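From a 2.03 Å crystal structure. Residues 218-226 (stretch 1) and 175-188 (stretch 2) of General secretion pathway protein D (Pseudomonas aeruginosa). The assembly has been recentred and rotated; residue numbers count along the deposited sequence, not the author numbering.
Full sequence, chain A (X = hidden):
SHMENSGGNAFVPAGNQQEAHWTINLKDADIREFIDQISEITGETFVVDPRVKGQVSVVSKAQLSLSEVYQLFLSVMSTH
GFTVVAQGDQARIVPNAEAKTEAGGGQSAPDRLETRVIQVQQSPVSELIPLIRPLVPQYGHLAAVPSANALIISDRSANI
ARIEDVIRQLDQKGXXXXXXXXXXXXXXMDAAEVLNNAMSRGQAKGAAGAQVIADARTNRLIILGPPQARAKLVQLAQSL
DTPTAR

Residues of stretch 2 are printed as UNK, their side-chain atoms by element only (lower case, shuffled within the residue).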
# COMPACT_ATOMS: atom_id res chain seq x y z
N THR A 218 2.12 -11.82 8.44
CA THR A 218 0.75 -11.91 8.95
C THR A 218 0.25 -13.35 9.05
O THR A 218 -0.93 -13.58 9.31
CB THR A 218 -0.16 -11.01 8.11
OG1 THR A 218 -0.03 -11.38 6.74
CG2 THR A 218 0.17 -9.53 8.29
N ASN A 219 1.16 -14.32 8.94
CA ASN A 219 0.86 -15.74 9.06
C ASN A 219 -0.29 -16.13 8.13
O ASN A 219 -1.29 -16.73 8.57
CB ASN A 219 0.56 -16.13 10.52
CG ASN A 219 0.75 -17.62 10.75
OD1 ASN A 219 1.76 -18.16 10.38
ND2 ASN A 219 -0.20 -18.33 11.31
N ARG A 220 -0.14 -15.78 6.85
CA ARG A 220 -1.17 -16.08 5.85
C ARG A 220 -0.58 -16.64 4.54
O ARG A 220 0.59 -16.40 4.22
CB ARG A 220 -1.99 -14.82 5.59
CG ARG A 220 -1.29 -13.79 4.79
CD ARG A 220 -2.11 -12.53 4.62
NE ARG A 220 -1.44 -11.64 3.66
CZ ARG A 220 -2.00 -10.64 3.00
NH1 ARG A 220 -1.30 -9.94 2.12
NH2 ARG A 220 -3.28 -10.34 3.19
N LEU A 221 -1.41 -17.38 3.80
CA LEU A 221 -1.05 -17.96 2.52
C LEU A 221 -1.74 -17.21 1.42
O LEU A 221 -2.92 -16.88 1.54
CB LEU A 221 -1.53 -19.42 2.43
CG LEU A 221 -1.00 -20.38 3.47
CD1 LEU A 221 -1.65 -21.74 3.31
CD2 LEU A 221 0.50 -20.48 3.41
N ILE A 222 -1.04 -17.02 0.31
CA ILE A 222 -1.60 -16.43 -0.91
C ILE A 222 -1.60 -17.56 -1.93
O ILE A 222 -0.54 -18.12 -2.17
CB ILE A 222 -0.80 -15.23 -1.38
CG1 ILE A 222 -0.86 -14.12 -0.33
CG2 ILE A 222 -1.30 -14.74 -2.73
CD1 ILE A 222 0.28 -13.09 -0.48
N ILE A 223 -2.77 -17.96 -2.40
CA ILE A 223 -2.92 -19.08 -3.33
C ILE A 223 -3.24 -18.53 -4.72
O ILE A 223 -4.20 -17.77 -4.88
CB ILE A 223 -4.04 -20.02 -2.85
CG1 ILE A 223 -3.91 -20.39 -1.35
CG2 ILE A 223 -4.13 -21.28 -3.77
CD1 ILE A 223 -2.53 -20.99 -0.94
N LEU A 224 -2.48 -18.97 -5.73
CA LEU A 224 -2.66 -18.56 -7.12
C LEU A 224 -2.88 -19.77 -7.97
O LEU A 224 -2.62 -20.89 -7.54
CB LEU A 224 -1.43 -17.85 -7.60
CG LEU A 224 -1.20 -16.52 -6.91
CD1 LEU A 224 0.12 -16.56 -6.16
CD2 LEU A 224 -1.30 -15.39 -7.89
N GLY A 225 -3.36 -19.52 -9.18
CA GLY A 225 -3.57 -20.54 -10.19
C GLY A 225 -4.82 -20.34 -11.00
O GLY A 225 -5.58 -19.39 -10.75
N PRO A 226 -5.09 -21.25 -11.94
CA PRO A 226 -6.36 -21.18 -12.69
C PRO A 226 -7.55 -21.38 -11.73
O PRO A 226 -7.38 -21.93 -10.62
CB PRO A 226 -6.21 -22.27 -13.75
CG PRO A 226 -5.19 -23.17 -13.26
CD PRO A 226 -4.30 -22.43 -12.33
N UNK A 175 -2.74 -15.68 -15.36
CA UNK A 175 -3.66 -15.04 -14.42
C UNK A 175 -2.92 -14.75 -13.13
O UNK A 175 -1.99 -15.46 -12.78
o UNK A 175 -5.76 -15.45 -13.19
c UNK A 175 -4.86 -15.96 -14.16
N UNK A 176 -3.26 -13.64 -12.49
CA UNK A 176 -2.71 -13.25 -11.19
C UNK A 176 -3.79 -13.01 -10.17
O UNK A 176 -3.62 -12.24 -9.24
c UNK A 176 -1.77 -12.06 -11.36
c UNK A 176 -0.56 -12.46 -12.14
c UNK A 176 0.38 -13.39 -11.84
n UNK A 176 -0.36 -12.02 -13.43
n UNK A 176 1.22 -13.45 -12.92
c UNK A 176 0.73 -12.64 -13.86
N UNK A 177 -4.92 -13.73 -10.33
CA UNK A 177 -6.03 -13.69 -9.37
C UNK A 177 -5.56 -14.53 -8.20
O UNK A 177 -4.77 -15.44 -8.39
c UNK A 177 -7.31 -14.30 -9.97
o UNK A 177 -8.96 -13.87 -11.64
c UNK A 177 -7.96 -13.43 -11.04
o UNK A 177 -7.52 -12.26 -11.21
N UNK A 178 -6.03 -14.25 -7.01
CA UNK A 178 -5.53 -15.01 -5.87
C UNK A 178 -6.52 -15.06 -4.74
O UNK A 178 -7.47 -14.27 -4.76
c UNK A 178 -4.07 -11.92 -5.89
c UNK A 178 -4.04 -10.59 -5.50
o UNK A 178 -4.17 -8.92 -3.85
c UNK A 178 -4.20 -10.25 -4.18
c UNK A 178 -4.47 -11.24 -3.25
c UNK A 178 -4.48 -12.58 -3.65
c UNK A 178 -4.27 -12.94 -4.97
c UNK A 178 -4.20 -14.39 -5.39
N UNK A 179 -6.36 -16.06 -3.83
CA UNK A 179 -7.10 -16.22 -2.58
C UNK A 179 -6.13 -16.11 -1.41
O UNK A 179 -4.99 -16.55 -1.52
o UNK A 179 -8.94 -17.50 -3.36
c UNK A 179 -7.82 -17.56 -2.50
N UNK A 180 -6.59 -15.49 -0.33
CA UNK A 180 -5.81 -15.30 0.89
C UNK A 180 -6.43 -16.08 2.05
O UNK A 180 -7.64 -15.99 2.28
c UNK A 180 -5.11 -13.56 2.57
c UNK A 180 -4.97 -13.07 0.10
c UNK A 180 -5.73 -13.80 1.20
N UNK A 181 -5.58 -16.85 2.79
CA UNK A 181 -5.98 -17.62 3.97
C UNK A 181 -5.14 -17.20 5.15
O UNK A 181 -3.93 -17.43 5.13
c UNK A 181 -5.86 -19.13 3.77
c UNK A 181 -6.66 -19.58 2.58
c UNK A 181 -6.32 -20.94 2.17
c UNK A 181 -6.29 -19.89 5.05
N UNK A 182 -5.77 -16.66 6.18
CA UNK A 182 -5.12 -16.24 7.42
C UNK A 182 -5.12 -17.45 8.31
O UNK A 182 -6.16 -17.88 8.74
c UNK A 182 -6.01 -13.93 7.19
c UNK A 182 -5.92 -15.13 8.07
n UNK A 182 -7.10 -13.79 6.45
o UNK A 182 -5.09 -13.15 7.11
N UNK A 183 -3.97 -18.06 8.55
CA UNK A 183 -3.91 -19.29 9.34
C UNK A 183 -4.07 -18.99 10.83
O UNK A 183 -3.27 -18.25 11.38
c UNK A 183 -3.12 -21.55 7.16
c UNK A 183 -2.28 -20.39 7.64
c UNK A 183 -0.83 -20.68 7.48
c UNK A 183 -2.59 -20.02 9.08
N UNK A 184 -5.11 -19.55 11.47
CA UNK A 184 -5.34 -19.32 12.91
C UNK A 184 -4.50 -20.25 13.81
O UNK A 184 -4.13 -19.84 14.90
n UNK A 184 -9.06 -18.78 16.27
c UNK A 184 -6.85 -19.48 13.23
c UNK A 184 -8.72 -19.12 14.88
c UNK A 184 -10.28 -18.84 16.79
c UNK A 184 -7.21 -19.16 14.66
n UNK A 184 -10.48 -18.50 18.06
n UNK A 184 -11.32 -19.24 16.06
N UNK A 185 -4.28 -21.50 13.42
CA UNK A 185 -3.60 -22.50 14.25
C UNK A 185 -2.21 -22.91 13.73
O UNK A 185 -1.29 -23.06 14.52
c UNK A 185 -6.12 -23.03 16.12
c UNK A 185 -4.48 -23.76 14.34
c UNK A 185 -6.94 -23.45 13.92
c UNK A 185 -5.88 -23.44 14.81
c UNK A 185 -8.23 -23.11 14.33
c UNK A 185 -7.40 -22.67 16.54
c UNK A 185 -8.46 -22.73 15.65
o UNK A 185 -9.73 -22.40 16.07
N UNK A 186 -2.10 -23.12 12.43
CA UNK A 186 -0.87 -23.56 11.81
C UNK A 186 0.18 -22.48 11.67
O UNK A 186 -0.11 -21.28 11.79
N UNK A 187 1.42 -22.94 11.56
CA UNK A 187 2.58 -22.12 11.32
C UNK A 187 2.71 -22.03 9.78
O UNK A 187 2.75 -23.05 9.13
c UNK A 187 4.99 -19.69 12.07
c UNK A 187 5.72 -18.52 12.03
n UNK A 187 7.22 -22.08 10.70
c UNK A 187 6.15 -22.90 10.88
c UNK A 187 7.63 -19.63 11.06
c UNK A 187 5.11 -22.20 11.41
c UNK A 187 6.87 -20.80 11.05
c UNK A 187 5.57 -20.86 11.57
c UNK A 187 7.02 -18.49 11.53
c UNK A 187 3.83 -22.76 11.92
N UNK A 188 2.70 -20.81 9.24
CA UNK A 188 2.78 -20.48 7.80
C UNK A 188 3.74 -21.29 6.91
O UNK A 188 3.36 -21.72 5.84
c UNK A 188 4.27 -18.44 8.29
c UNK A 188 2.94 -18.55 6.17
c UNK A 188 2.98 -18.94 7.62
O HOH W 1 -3.81 -17.01 -10.38
O HOH W 2 -4.91 -11.05 5.48

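Position 175 carries one carbon and one oxygen, with no second carbon as threonine would need; it is Ser 175. Position 176 has one carbon leading to a five-membered ring of three carbons and two nitrogens; its CA-to-CB bond points away from stretch 1: His 176. At 177 two carbons end in two oxygens, a carboxylate, hence Asp 177; its backbone N makes a weak bond to Ser 175 OG (3.4 Å).

Position 178 shows one carbon and a six-carbon ring bearing one oxygen. Its CB lies 4.0 Å from Ile 222 CG2 and 4.0 Å from Leu 224 CD2, while the ring end leads away. This is Tyr 178. Position 179 repeats the carbon-plus-oxygen pattern and is Ser 179, whose hydroxyl is bonded elsewhere in the structure. Position 180 has three carbons forked at the first, one of them 3.8 Å from Arg 220 NH2; the beta branch and the absence of oxygen give Val 180. At 181 four carbons fork at the first, with one arm two carbons long: Ile 181, whose CD1 is 4.3 Å from Ile 223 CG1.

Position 182 has two carbons, the second holding one oxygen and one nitrogen, so it is Asn 182; its OD1 receives a hydrogen bond from water 2 (2.7 Å), which accepts one from Arg 220 NH2 (2.9 Å). Position 183 has four carbons forked at the second, Leu 183, with CD1 4.0 Å from Leu 221 CG. Position 184, three carbons, a nitrogen and a carbon with two more nitrogens, is Arg 184; position 185, a six-carbon ring with an oxygen, is Tyr 185. Neither touches stretch 1. Position 186 has no side-chain atoms: Gly 186. Position 187 holds fused five- and six-membered rings with one nitrogen, an indole, thus Trp 187. Position 188, three carbons forked at the first, is Val 188, with CG2 4.2 Å from Leu 221 CD2.

The contact is an antiparallel strand pairing (164° between directions). Two reciprocal backbone pairs hold it: Ser 179 N to Ile 223 O (2.9 Å) with Ile 223 N to Ser 179 O (2.8 Å), and Ile 181 N to Leu 221 O (2.9 Å) with Leu 221 N to Ile 181 O (2.8 Å). Beyond the strands, Leu 183 N reaches Asn 219 O (3.0 Å). The Asn 219 amide then ties down the loop: ND2 donates to Leu 183 O (3.1 Å) and Gly 186 O (3.0 Å), and OD1 accepts from Val 188 N (3.0 Å).

Stretch 2 175-188: SHDYSVINLRYGWV
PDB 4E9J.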